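Long-range contacts in monalysin (PDB 4MKO), which damages the host gut as a pore-forming toxin of the aerolysin-like fold, with cytolytic and hemolytic activity, contributing to the virulence of Pseudomonas entomophila against Drosophila: residues F56-Y61 / Q142-Y147; S76-K81 / T123-D128; G82-F87 / L179-Q184; D128-K133 / R185-V190. One frame throughout, in Å; residues are numbered along the deposited sequence.

From the N terminus, strand 46-67 supplies residues 56-61, which contact 1 pairs with 142-147 on strand 136-151, closing the loop that holds the region inferred to form the pore. Within that loop lies contact 2, where 76-81 meets 123-128 in a separate antiparallel sheet of two strands. Just after its first strand, 82-87 turns into a helix and meets 179-184 in contact 3, so that contact 3 crosses both contacts 1 and 2. Contact 4 starts at Asp128, where contact 2 ends, and reaches 185-190; it follows contact 2 in series but crosses contacts 1 and 3. Contacts 3 and 4 both use strand 173-191 and thereby tie the inferred pore-forming region to the main sheet.

Contact 1: residues F56-Y61 / Q142-Y147; sequences FAYLQY and QVVLVY
Residues 56-61 and 142-147 run antiparallel as neighbouring strands of the long, twisted sheet at the centre of this aerolysin-like fold. Phe56, Tyr58 and Gln60 pair with Val146, Val144 and Gln142 through two backbone hydrogen bonds each; the straightest runs from Gln60 N to Gln142 O (174°), while Val144 N meets Tyr58 O almost along the C=O axis. Ala57 and Leu59 form the non-hydrogen-bonded pairs with Leu145 and Val143, and on their face the packing is slighter, Leu59 CD2 meeting Val143 CG2 at 3.8 Å.

The tight part is around Tyr58, on the opposite face. Its CG sits between the backbone N and the carbonyl carbon (chi1 71°), which lays the ring alongside Val144. Val144 CB lies over one ring face, 4.0 Å from the Tyr58 centroid in a CH-pi contact, whereas Val146 CG2 arrives in the ring plane at the edge, 3.6 Å from Tyr58 CE1. Trp201 and Val204 of helix 201-211 also pack on the Tyr58 side chain.

Towards Gln60, which is partly exposed, packing gives way to water. Its extended side chain crosses Val144 at about a right angle, with OE1 3.4 Å from Val144 CG2. A water accepts from Gln60 NE2 (2.8 Å) and donates to Gln142 OE1 (2.7 Å); Gln142 NE2 turns instead to Thr80 O and Gln184 O. The Gln142 amide is thus buried yet satisfied at both ends, which probably fixes its flip and links this sheet to the probable pore-forming region.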
# COMPACT_ATOMS: atom_id res chain seq x y z
N PHE A 56 -1.79 5.56 1.58
CA PHE A 56 -1.40 5.12 2.92
C PHE A 56 -0.16 4.26 2.86
O PHE A 56 0.17 3.71 1.82
CB PHE A 56 -2.58 4.32 3.53
CG PHE A 56 -2.64 4.34 5.05
CD1 PHE A 56 -3.16 5.44 5.73
CD2 PHE A 56 -2.20 3.25 5.79
CE1 PHE A 56 -3.20 5.47 7.12
CE2 PHE A 56 -2.26 3.27 7.19
CZ PHE A 56 -2.75 4.38 7.84
N ALA A 57 0.53 4.15 3.98
CA ALA A 57 1.69 3.25 4.06
C ALA A 57 1.65 2.66 5.43
O ALA A 57 1.38 3.38 6.40
CB ALA A 57 2.99 4.01 3.85
N TYR A 58 1.84 1.34 5.54
CA TYR A 58 1.78 0.74 6.87
C TYR A 58 2.77 -0.40 7.01
O TYR A 58 3.32 -0.86 6.02
CB TYR A 58 0.35 0.34 7.28
CG TYR A 58 -0.18 -0.86 6.53
CD1 TYR A 58 -0.78 -0.72 5.29
CD2 TYR A 58 -0.13 -2.13 7.10
CE1 TYR A 58 -1.30 -1.82 4.61
CE2 TYR A 58 -0.65 -3.24 6.42
CZ TYR A 58 -1.22 -3.08 5.17
OH TYR A 58 -1.74 -4.13 4.49
N LEU A 59 2.96 -0.85 8.25
CA LEU A 59 3.89 -1.94 8.53
C LEU A 59 3.12 -3.24 8.65
O LEU A 59 2.22 -3.37 9.50
CB LEU A 59 4.63 -1.63 9.84
CG LEU A 59 5.66 -0.49 9.80
CD1 LEU A 59 6.27 -0.28 11.17
CD2 LEU A 59 6.74 -0.76 8.77
N GLN A 60 3.42 -4.19 7.77
CA GLN A 60 2.73 -5.47 7.84
C GLN A 60 3.62 -6.51 8.50
O GLN A 60 4.83 -6.53 8.28
CB GLN A 60 2.22 -5.94 6.47
CG GLN A 60 3.23 -6.68 5.61
CD GLN A 60 2.60 -7.25 4.36
OE1 GLN A 60 1.39 -7.10 4.09
NE2 GLN A 60 3.43 -7.86 3.53
N TYR A 61 3.02 -7.33 9.33
CA TYR A 61 3.73 -8.35 10.11
C TYR A 61 4.53 -9.35 9.26
O TYR A 61 4.01 -9.86 8.27
CB TYR A 61 2.70 -9.09 10.97
CG TYR A 61 3.31 -10.12 11.89
CD1 TYR A 61 3.94 -9.75 13.07
CD2 TYR A 61 3.26 -11.48 11.57
CE1 TYR A 61 4.50 -10.71 13.93
CE2 TYR A 61 3.81 -12.44 12.41
CZ TYR A 61 4.44 -12.05 13.59
OH TYR A 61 4.99 -12.99 14.42
N GLN A 142 7.32 -5.35 7.34
CA GLN A 142 7.73 -4.82 6.02
C GLN A 142 6.77 -3.68 5.65
O GLN A 142 5.57 -3.77 5.89
CB GLN A 142 7.69 -5.89 4.93
CG GLN A 142 8.27 -5.41 3.59
CD GLN A 142 8.44 -6.47 2.53
OE1 GLN A 142 8.04 -7.64 2.69
NE2 GLN A 142 9.05 -6.08 1.43
N VAL A 143 7.32 -2.63 5.03
CA VAL A 143 6.53 -1.47 4.59
C VAL A 143 5.64 -1.86 3.43
O VAL A 143 6.11 -2.41 2.42
CB VAL A 143 7.43 -0.26 4.22
CG1 VAL A 143 6.61 0.87 3.59
CG2 VAL A 143 8.24 0.24 5.43
N VAL A 144 4.36 -1.51 3.55
CA VAL A 144 3.35 -1.70 2.51
C VAL A 144 2.91 -0.32 2.01
O VAL A 144 2.61 0.57 2.82
CB VAL A 144 2.13 -2.50 3.02
CG1 VAL A 144 1.02 -2.53 1.97
CG2 VAL A 144 2.53 -3.92 3.41
N LEU A 145 2.88 -0.16 0.68
CA LEU A 145 2.43 1.05 0.02
C LEU A 145 1.02 0.79 -0.48
O LEU A 145 0.79 -0.17 -1.21
CB LEU A 145 3.36 1.47 -1.14
CG LEU A 145 4.83 1.70 -0.74
CD1 LEU A 145 5.73 1.83 -1.98
CD2 LEU A 145 4.98 2.91 0.21
N VAL A 146 0.08 1.64 -0.06
CA VAL A 146 -1.35 1.51 -0.40
C VAL A 146 -1.79 2.60 -1.36
O VAL A 146 -1.53 3.79 -1.13
CB VAL A 146 -2.24 1.50 0.88
CG1 VAL A 146 -3.71 1.25 0.51
CG2 VAL A 146 -1.75 0.44 1.88
N TYR A 147 -2.52 2.19 -2.41
CA TYR A 147 -3.01 3.08 -3.47
C TYR A 147 -4.52 3.03 -3.58
O TYR A 147 -5.13 1.98 -3.36
CB TYR A 147 -2.38 2.66 -4.83
CG TYR A 147 -0.87 2.69 -4.78
CD1 TYR A 147 -0.15 1.62 -4.27
CD2 TYR A 147 -0.17 3.85 -5.11
CE1 TYR A 147 1.23 1.67 -4.13
CE2 TYR A 147 1.22 3.91 -4.99
CZ TYR A 147 1.91 2.82 -4.48
OH TYR A 147 3.28 2.85 -4.35
O HOH W 1 6.02 -8.87 4.01

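Contact 2: residues S76-K81 / T123-D128; sequences SYQLTK and TQSFTD
Tyr77 OH is gripped by three groups: Thr130 OG1, farther along the same strand as Asp128, and Arg187 NE on strand 173-191 through hydrogen bonds from beyond the two segments, and Asp128 OD2 through a weak bond of 2.7 Å. With CG in the crowded position between N and the carbonyl carbon (chi1 45°), the Tyr77 ring lies beside the Asp128 side chain, ring and carboxylate planes nearly perpendicular. Asp128 O sits over the centre of the ring face, 3.6 Å above the plane, while also accepting from Tyr77 N at 3.0 Å.

The strands form an antiparallel two-stranded sheet in the probable pore-forming region, with Tyr77, Leu79 and Lys81 in hydrogen-bonded pairs with Asp128, Phe126 and Gln124. On that same face Leu79 CB lies over the Phe126 ring, 3.6 Å from Phe126 CZ, and Leu79 CD1 reaches Asp128 CB at 3.6 Å. On the other face Gln78, bent at chi2, brings NE2 to Thr127 OG1 at 3.0 Å, almost straight and in the amide plane.

Lys81 extends alongside Gln124 to a salt bridge with Glu118. The Tyr77 hydroxyl is probably polarised, Arg187 easing and the Asp128 carboxylate opposing loss of its proton.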
# COMPACT_ATOMS: atom_id res chain seq x y z
N SER A 76 17.38 -15.31 8.99
CA SER A 76 16.82 -15.33 7.63
C SER A 76 15.30 -15.27 7.76
O SER A 76 14.72 -15.98 8.59
CB SER A 76 17.19 -16.61 6.89
OG SER A 76 18.52 -16.56 6.40
N TYR A 77 14.65 -14.43 6.96
CA TYR A 77 13.19 -14.29 7.00
C TYR A 77 12.71 -13.96 5.62
O TYR A 77 13.50 -13.50 4.78
CB TYR A 77 12.74 -13.22 8.03
CG TYR A 77 13.54 -11.94 7.95
CD1 TYR A 77 13.18 -10.91 7.08
CD2 TYR A 77 14.71 -11.77 8.70
CE1 TYR A 77 13.94 -9.74 6.98
CE2 TYR A 77 15.49 -10.63 8.58
CZ TYR A 77 15.10 -9.61 7.73
OH TYR A 77 15.88 -8.48 7.63
N GLN A 78 11.42 -14.20 5.36
CA GLN A 78 10.87 -13.96 4.05
C GLN A 78 10.20 -12.61 3.92
O GLN A 78 9.29 -12.30 4.69
CB GLN A 78 9.87 -15.07 3.66
CG GLN A 78 10.47 -16.48 3.52
CD GLN A 78 11.59 -16.53 2.51
OE1 GLN A 78 11.36 -16.37 1.31
NE2 GLN A 78 12.82 -16.68 2.98
N LEU A 79 10.65 -11.82 2.95
CA LEU A 79 9.98 -10.56 2.59
C LEU A 79 9.34 -10.81 1.24
O LEU A 79 9.55 -11.88 0.65
CB LEU A 79 10.97 -9.39 2.53
CG LEU A 79 11.71 -9.00 3.82
CD1 LEU A 79 12.62 -7.81 3.58
CD2 LEU A 79 10.74 -8.67 4.97
N THR A 80 8.53 -9.87 0.75
CA THR A 80 7.92 -10.01 -0.57
C THR A 80 8.10 -8.76 -1.41
O THR A 80 8.34 -7.66 -0.88
CB THR A 80 6.43 -10.40 -0.47
OG1 THR A 80 5.70 -9.32 0.12
CG2 THR A 80 6.19 -11.71 0.30
N LYS A 81 7.99 -8.92 -2.74
CA LYS A 81 8.02 -7.85 -3.72
C LYS A 81 6.79 -7.97 -4.62
O LYS A 81 6.23 -9.06 -4.74
CB LYS A 81 9.34 -7.80 -4.51
CG LYS A 81 9.71 -9.06 -5.29
CD LYS A 81 11.21 -9.04 -5.60
CE LYS A 81 11.69 -10.36 -6.15
NZ LYS A 81 13.15 -10.34 -6.43
N THR A 123 2.90 -11.20 -6.29
CA THR A 123 3.68 -11.41 -5.07
C THR A 123 4.79 -12.44 -5.32
O THR A 123 4.53 -13.54 -5.83
CB THR A 123 2.80 -11.92 -3.90
OG1 THR A 123 1.56 -11.20 -3.85
CG2 THR A 123 3.51 -11.82 -2.56
N GLN A 124 6.02 -12.04 -4.95
CA GLN A 124 7.19 -12.90 -5.06
C GLN A 124 7.96 -12.81 -3.74
O GLN A 124 8.31 -11.72 -3.31
CB GLN A 124 8.07 -12.50 -6.26
CG GLN A 124 9.33 -13.37 -6.46
CD GLN A 124 9.01 -14.82 -6.75
OE1 GLN A 124 8.44 -15.17 -7.79
NE2 GLN A 124 9.38 -15.70 -5.83
N SER A 125 8.17 -13.96 -3.08
CA SER A 125 8.90 -14.01 -1.82
C SER A 125 10.40 -14.00 -2.10
O SER A 125 10.85 -14.45 -3.16
CB SER A 125 8.53 -15.26 -1.02
OG SER A 125 8.96 -16.43 -1.69
N PHE A 126 11.18 -13.47 -1.15
CA PHE A 126 12.65 -13.43 -1.22
C PHE A 126 13.19 -13.44 0.18
O PHE A 126 12.54 -12.95 1.11
CB PHE A 126 13.19 -12.26 -2.06
CG PHE A 126 13.04 -10.89 -1.46
CD1 PHE A 126 11.85 -10.18 -1.60
CD2 PHE A 126 14.10 -10.27 -0.80
CE1 PHE A 126 11.71 -8.90 -1.07
CE2 PHE A 126 13.97 -8.99 -0.27
CZ PHE A 126 12.77 -8.30 -0.42
N THR A 127 14.39 -14.02 0.34
CA THR A 127 15.05 -14.12 1.63
C THR A 127 15.82 -12.85 1.93
O THR A 127 16.58 -12.37 1.08
CB THR A 127 15.98 -15.37 1.64
OG1 THR A 127 15.23 -16.51 1.23
CG2 THR A 127 16.61 -15.63 3.02
N ASP A 128 15.66 -12.35 3.15
CA ASP A 128 16.43 -11.22 3.64
C ASP A 128 17.08 -11.65 4.95
O ASP A 128 16.56 -12.54 5.63
CB ASP A 128 15.55 -9.97 3.81
CG ASP A 128 16.37 -8.72 4.07
OD1 ASP A 128 17.32 -8.47 3.30
OD2 ASP A 128 16.04 -7.98 5.02

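Contact 3: residues G82-F87 / L179-Q184; sequences GHTRSF and LSAITQ
An N-capped helix start is joined here to strand 179-184 by a single beta bridge, His83 with Ile182, linking the probable pore-forming region to the main sheet of the aerolysin-like fold. Two backbone hydrogen bonds make the join: Thr183 N to Gly82 O at 3.1 Å, in the carbonyl plane, and Thr84 N to Ala181 O at 3.0 Å, with the donor well above that plane. Gly82 turns into the bridge with a positive phi (86°).

Capping follows directly. Thr84 OG1, held between its own N and carbonyl carbon (chi1 69°), accepts from Phe87 N at 2.9 Å, while its CG2 leans on Ala181 CB.

Two CH-pi contacts pack the sides. Ile182 CG2 stands over the centre of the His83 ring, 3.9 Å from its centroid, and Ser180 CB lies over a face of the Phe87 ring.

Waters bridge further polar groups. One donates to both Gly82 O and Thr183 OG1, which also bonds Thr80 O; another, in the imidazole plane, joins His83 NE2 to Ser180 OG, each 2.8 Å from it, and Ser180 OG also bonds His149 NE2. Ser121 O accepts from His83 ND1, which probably helps to set the ring's rotation. Near the Phe87 ring, 4.1 Å from its CG, Ala181 N is buried without any hydrogen-bond partner.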
# COMPACT_ATOMS: atom_id res chain seq x y z
N GLY A 82 6.37 -6.84 -5.20
CA GLY A 82 5.17 -6.76 -6.04
C GLY A 82 3.95 -6.53 -5.18
O GLY A 82 4.07 -6.04 -4.05
N HIS A 83 2.75 -6.91 -5.68
CA HIS A 83 1.55 -6.77 -4.85
C HIS A 83 1.68 -7.60 -3.57
O HIS A 83 2.35 -8.65 -3.57
CB HIS A 83 0.28 -7.15 -5.65
CG HIS A 83 -0.11 -6.11 -6.65
ND1 HIS A 83 0.54 -6.00 -7.87
CD2 HIS A 83 -1.03 -5.12 -6.56
CE1 HIS A 83 -0.03 -4.98 -8.49
NE2 HIS A 83 -0.99 -4.43 -7.75
N THR A 84 1.07 -7.14 -2.46
CA THR A 84 1.16 -7.87 -1.19
C THR A 84 0.43 -9.21 -1.25
O THR A 84 -0.52 -9.36 -2.02
CB THR A 84 0.60 -7.05 -0.02
OG1 THR A 84 -0.82 -6.95 -0.19
CG2 THR A 84 1.25 -5.68 0.09
N ARG A 85 0.82 -10.16 -0.38
CA ARG A 85 0.14 -11.45 -0.32
C ARG A 85 -1.33 -11.23 0.04
O ARG A 85 -2.20 -11.85 -0.57
CB ARG A 85 0.81 -12.38 0.71
CG ARG A 85 0.34 -13.84 0.61
CD ARG A 85 0.91 -14.56 -0.62
NE ARG A 85 2.34 -14.84 -0.51
CZ ARG A 85 3.11 -15.22 -1.54
NH1 ARG A 85 2.60 -15.32 -2.76
NH2 ARG A 85 4.40 -15.46 -1.35
N SER A 86 -1.62 -10.32 1.00
CA SER A 86 -3.00 -10.03 1.39
C SER A 86 -3.82 -9.47 0.23
O SER A 86 -4.96 -9.90 0.06
CB SER A 86 -3.06 -9.09 2.58
OG SER A 86 -2.45 -9.68 3.71
N PHE A 87 -3.24 -8.53 -0.57
CA PHE A 87 -3.98 -7.99 -1.71
C PHE A 87 -4.32 -9.11 -2.68
O PHE A 87 -5.48 -9.23 -3.10
CB PHE A 87 -3.22 -6.87 -2.44
CG PHE A 87 -3.92 -6.43 -3.70
CD1 PHE A 87 -5.04 -5.62 -3.65
CD2 PHE A 87 -3.49 -6.88 -4.95
CE1 PHE A 87 -5.70 -5.22 -4.81
CE2 PHE A 87 -4.13 -6.46 -6.12
CZ PHE A 87 -5.24 -5.64 -6.05
N LEU A 179 -8.88 -0.17 -3.33
CA LEU A 179 -7.49 0.03 -2.95
C LEU A 179 -6.66 -1.17 -3.38
O LEU A 179 -7.16 -2.29 -3.39
CB LEU A 179 -7.31 0.19 -1.42
CG LEU A 179 -8.18 1.22 -0.68
CD1 LEU A 179 -7.80 1.24 0.82
CD2 LEU A 179 -8.02 2.62 -1.27
N SER A 180 -5.36 -0.94 -3.65
CA SER A 180 -4.41 -2.01 -3.89
C SER A 180 -3.20 -1.76 -3.02
O SER A 180 -3.04 -0.66 -2.49
CB SER A 180 -4.01 -2.10 -5.36
OG SER A 180 -3.04 -1.13 -5.71
N ALA A 181 -2.33 -2.75 -2.92
CA ALA A 181 -1.15 -2.61 -2.07
C ALA A 181 0.02 -3.40 -2.63
O ALA A 181 -0.16 -4.50 -3.16
CB ALA A 181 -1.47 -3.08 -0.66
N ILE A 182 1.21 -2.80 -2.56
CA ILE A 182 2.48 -3.38 -2.99
C ILE A 182 3.45 -3.20 -1.83
O ILE A 182 3.20 -2.39 -0.93
CB ILE A 182 3.02 -2.75 -4.32
CG1 ILE A 182 3.51 -1.28 -4.13
CG2 ILE A 182 1.99 -2.86 -5.49
CD1 ILE A 182 4.20 -0.61 -5.32
N THR A 183 4.58 -3.91 -1.85
CA THR A 183 5.58 -3.70 -0.80
C THR A 183 6.70 -2.82 -1.29
O THR A 183 6.92 -2.67 -2.50
CB THR A 183 6.21 -5.03 -0.36
OG1 THR A 183 6.51 -5.80 -1.53
CG2 THR A 183 5.34 -5.81 0.62
N GLN A 184 7.44 -2.26 -0.32
CA GLN A 184 8.66 -1.48 -0.54
C GLN A 184 9.80 -2.34 0.03
O GLN A 184 9.58 -3.11 0.97
CB GLN A 184 8.59 -0.15 0.23
CG GLN A 184 9.70 0.83 -0.11
CD GLN A 184 9.51 2.15 0.58
OE1 GLN A 184 9.21 2.23 1.77
NE2 GLN A 184 9.72 3.22 -0.16
O HOH W 2 6.73 -4.03 -4.92
O HOH W 3 4.66 -7.94 -1.96
O HOH W 4 -2.48 -2.10 -8.32

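Contact 4: residues D128-K133 / R185-V190; sequences DTTEMK and RKRVIV. With ACT (acetate ion), chain J.
Arg187 NH2 donates to Thr130 OG1 at 2.9 Å and 164°, linking residues 128-133 to 185-190. The two side chains meet tip to tip, and the hydroxyl lies in the plane of the guanidinium, at its edge. Ile189 CD1 of the same strand as Arg187 lies off one face of the guanidinium, toward its rim; across the contact it comes within 3.9 Å of Thr130 CG2. Farther along, Met132, bent at chi3, brings CE to Ile189 CG2 at 3.8 Å, again end to end.

The backbones do not pair; their axes pass 10.4 Å apart at 36°, so side chains alone span the gap. This is face-to-face packing of two layers of the aerolysin-like fold, strand 124-133 of the probable pore-forming region lying across strand 173-191 of the main sheet just beyond its corner at Arg185.

A second shell positions the first. Arg187 CG takes the crowded position between N and the carbonyl carbon (chi1 69°), and the bend that follows at chi2 turns the guanidinium toward Thr130, while Tyr77 OH bonds both Arg187 NE and Thr130 OG1. Asp128 OD2 lies 4.2 Å from Arg187 NE, well out of the guanidinium plane, and can probably act on it through charge alone. Outermost, Lys186 NZ pairs with Asp17 and donates to an acetate oxygen, ACT O, at 2.8 Å, the ion probably coming from the crystallisation liquor.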
# COMPACT_ATOMS: atom_id res chain seq x y z
N ASP A 128 15.66 -12.35 3.15
CA ASP A 128 16.43 -11.22 3.64
C ASP A 128 17.08 -11.65 4.95
O ASP A 128 16.56 -12.54 5.63
CB ASP A 128 15.55 -9.97 3.81
CG ASP A 128 16.37 -8.72 4.07
OD1 ASP A 128 17.32 -8.47 3.30
OD2 ASP A 128 16.04 -7.98 5.02
N THR A 129 18.26 -11.11 5.25
CA THR A 129 18.96 -11.48 6.48
C THR A 129 19.38 -10.26 7.26
O THR A 129 19.66 -9.23 6.66
CB THR A 129 20.22 -12.36 6.18
OG1 THR A 129 21.20 -11.58 5.47
CG2 THR A 129 19.90 -13.65 5.41
N THR A 130 19.46 -10.39 8.60
CA THR A 130 19.96 -9.39 9.53
C THR A 130 20.71 -10.10 10.65
O THR A 130 20.17 -11.02 11.27
CB THR A 130 18.83 -8.47 10.08
OG1 THR A 130 18.17 -7.84 8.99
CG2 THR A 130 19.37 -7.38 11.02
N GLU A 131 21.96 -9.67 10.92
CA GLU A 131 22.72 -10.23 12.03
C GLU A 131 22.13 -9.58 13.28
O GLU A 131 22.01 -8.35 13.33
CB GLU A 131 24.23 -9.95 11.91
CG GLU A 131 25.03 -10.71 12.95
CD GLU A 131 26.53 -10.52 12.90
OE1 GLU A 131 27.24 -11.50 12.59
OE2 GLU A 131 27.00 -9.39 13.20
N MET A 132 21.65 -10.40 14.21
CA MET A 132 21.01 -9.91 15.42
C MET A 132 21.62 -10.58 16.65
O MET A 132 22.12 -11.70 16.56
CB MET A 132 19.50 -10.21 15.37
CG MET A 132 18.75 -9.48 14.26
SD MET A 132 17.05 -10.06 14.17
CE MET A 132 16.38 -9.35 15.66
N LYS A 133 21.53 -9.90 17.79
CA LYS A 133 22.07 -10.35 19.06
C LYS A 133 21.01 -10.29 20.15
O LYS A 133 20.22 -9.34 20.21
CB LYS A 133 23.27 -9.47 19.45
CG LYS A 133 24.10 -9.99 20.62
CD LYS A 133 25.28 -9.07 20.93
CE LYS A 133 26.10 -9.57 22.09
NZ LYS A 133 27.36 -8.80 22.25
N ARG A 185 11.02 -2.18 -0.50
CA ARG A 185 12.21 -2.90 -0.02
C ARG A 185 12.71 -2.23 1.28
O ARG A 185 13.81 -1.66 1.33
CB ARG A 185 13.29 -2.95 -1.10
CG ARG A 185 14.37 -3.99 -0.77
CD ARG A 185 15.22 -4.39 -1.96
NE ARG A 185 15.90 -3.25 -2.58
CZ ARG A 185 17.12 -2.85 -2.29
NH1 ARG A 185 17.82 -3.46 -1.34
NH2 ARG A 185 17.66 -1.81 -2.92
N LYS A 186 11.86 -2.28 2.32
CA LYS A 186 12.11 -1.67 3.61
C LYS A 186 11.45 -2.52 4.70
O LYS A 186 10.28 -2.89 4.58
CB LYS A 186 11.52 -0.26 3.60
CG LYS A 186 12.01 0.66 4.68
CD LYS A 186 11.64 2.11 4.39
CE LYS A 186 12.47 2.74 3.29
NZ LYS A 186 12.16 4.18 3.15
N ARG A 187 12.22 -2.84 5.73
CA ARG A 187 11.72 -3.63 6.85
C ARG A 187 12.18 -2.99 8.16
O ARG A 187 13.26 -2.39 8.21
CB ARG A 187 12.17 -5.10 6.74
CG ARG A 187 13.67 -5.34 6.95
CD ARG A 187 14.02 -5.64 8.40
NE ARG A 187 15.47 -5.76 8.58
CZ ARG A 187 16.31 -4.76 8.83
NH1 ARG A 187 15.86 -3.51 8.91
NH2 ARG A 187 17.61 -4.99 8.99
N VAL A 188 11.38 -3.15 9.20
CA VAL A 188 11.62 -2.59 10.52
C VAL A 188 11.73 -3.75 11.50
O VAL A 188 10.93 -4.67 11.43
CB VAL A 188 10.44 -1.65 10.91
CG1 VAL A 188 10.60 -1.07 12.32
CG2 VAL A 188 10.26 -0.52 9.88
N ILE A 189 12.68 -3.65 12.44
CA ILE A 189 12.82 -4.62 13.54
C ILE A 189 12.71 -3.82 14.83
O ILE A 189 13.46 -2.87 15.01
CB ILE A 189 14.13 -5.47 13.48
CG1 ILE A 189 14.30 -6.19 12.11
CG2 ILE A 189 14.12 -6.50 14.63
CD1 ILE A 189 15.65 -6.91 11.95
N VAL A 190 11.76 -4.18 15.71
CA VAL A 190 11.57 -3.49 16.98
C VAL A 190 11.50 -4.47 18.15
O VAL A 190 10.90 -5.54 17.98
CB VAL A 190 10.36 -2.51 17.01
CG1 VAL A 190 10.58 -1.29 16.10
CG2 VAL A 190 9.05 -3.22 16.68
C ACT J . 14.29 5.08 0.01
O ACT J . 13.40 5.14 0.88
OXT ACT J . 14.15 5.46 -1.19
CH3 ACT J . 15.64 4.51 0.44